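Local coordinates for protein Lys-gingipain W83 (Porphyromonas gingivalis, PDB 4ITC) that cleaves proteins after lysine as a secreted cysteine protease and, through calcium-binding adhesin domains like this one, has hemolytic activity in vitro, at residues A[31-34]-A[35-39]. Sequence-based numbering, arbitrary orientation.
Sequences GNAP and GIAGY
The carbonyl oxygen of Asn-32 accepts hydrogen bonds from the backbone N of Ile-36 and from a water, in an alpha-turn that runs from Asn-32 to Ile-36 at the end of strand 29-32. The bond from Ile-36 N to Asn-32 O is 2.8 Å long and nearly straight. The donor N lies well above the carbonyl plane, 55° out of it. The water is also 2.8 Å from Asn-32 O. The same water accepts the N-H of Gly-35 at 3.0 Å, so it bridges two backbone groups of the turn. The peptide bond before Pro-34 is cis, which helps the chain fold back.

The turn starts the loop joining strands 29-32 and 43-48, antiparallel neighbours in the beta sandwich of this K1 cleaved adhesin domain. Further along, Tyr-39 N and O hydrogen-bond the side chains of Asp-165 and Ser-41. Both partners are calcium ligands, which ties the loop to the metal site.

Ile-36 packs beside Gly-31. Its CB sits 4.1 Å from Gly-31 CA. With chi1 at -46°, CG2 is anti to the backbone N and lies nearer Gly-31 CA than CG1 does, at 4.3 Å. The side chain also touches Cys-44, Tyr-46, Tyr-161 and Asp-163, on two strands of the sandwich. Methyl meets methyl where Ala-33 CB approaches Ala-37 CB at 4.1 Å. The Asn-32 side chain reaches forward past the end of the strand. Its ND2 donates to Ala-33 O at 3.1 Å, and that oxygen lies close to the plane of the Asn-32 amide.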
# COMPACT_ATOMS: atom_id res chain seq x y z
N GLY A 31 -10.91 -0.01 3.06
CA GLY A 31 -11.45 -1.31 3.40
C GLY A 31 -11.75 -1.33 4.88
O GLY A 31 -11.07 -0.68 5.67
N ASN A 32 -12.77 -2.09 5.26
CA ASN A 32 -12.94 -2.35 6.68
C ASN A 32 -13.60 -3.67 6.98
O ASN A 32 -14.11 -4.35 6.07
CB ASN A 32 -13.73 -1.25 7.34
CG ASN A 32 -14.89 -0.84 6.54
OD1 ASN A 32 -14.87 0.20 5.85
ND2 ASN A 32 -15.89 -1.70 6.53
N ALA A 33 -13.48 -4.05 8.25
CA ALA A 33 -14.12 -5.29 8.72
C ALA A 33 -15.63 -5.20 8.45
O ALA A 33 -16.20 -4.12 8.45
CB ALA A 33 -13.84 -5.50 10.20
N PRO A 34 -16.28 -6.37 8.20
CA PRO A 34 -15.71 -7.70 8.21
C PRO A 34 -15.11 -8.10 6.89
O PRO A 34 -14.40 -9.11 6.81
CB PRO A 34 -16.93 -8.59 8.53
CG PRO A 34 -18.06 -7.84 7.94
CD PRO A 34 -17.74 -6.39 8.03
N GLY A 35 -15.36 -7.33 5.84
CA GLY A 35 -14.86 -7.74 4.53
C GLY A 35 -13.36 -7.69 4.43
O GLY A 35 -12.74 -8.59 3.92
N ILE A 36 -12.82 -6.56 4.85
CA ILE A 36 -11.41 -6.28 4.64
C ILE A 36 -10.86 -5.62 5.89
O ILE A 36 -10.68 -4.39 5.94
CB ILE A 36 -11.19 -5.37 3.40
CG1 ILE A 36 -11.99 -5.85 2.18
CG2 ILE A 36 -9.69 -5.25 3.07
CD1 ILE A 36 -11.93 -4.93 1.01
N ALA A 37 -10.62 -6.45 6.92
CA ALA A 37 -10.15 -5.99 8.21
C ALA A 37 -8.73 -5.49 8.10
O ALA A 37 -7.93 -6.06 7.38
CB ALA A 37 -10.19 -7.14 9.22
N GLY A 38 -8.42 -4.47 8.87
CA GLY A 38 -7.05 -4.00 9.00
C GLY A 38 -6.16 -4.81 9.91
O GLY A 38 -6.51 -5.90 10.44
N TYR A 39 -4.94 -4.35 10.06
CA TYR A 39 -3.99 -4.98 10.96
C TYR A 39 -4.33 -4.54 12.38
O TYR A 39 -4.27 -3.37 12.71
CB TYR A 39 -2.55 -4.63 10.60
CG TYR A 39 -1.63 -5.19 11.65
CD1 TYR A 39 -1.43 -6.55 11.76
CD2 TYR A 39 -1.06 -4.36 12.58
CE1 TYR A 39 -0.68 -7.08 12.79
CE2 TYR A 39 -0.28 -4.87 13.59
CZ TYR A 39 -0.10 -6.23 13.67
OH TYR A 39 0.69 -6.72 14.69
O HOH W 1 -16.69 -4.83 5.00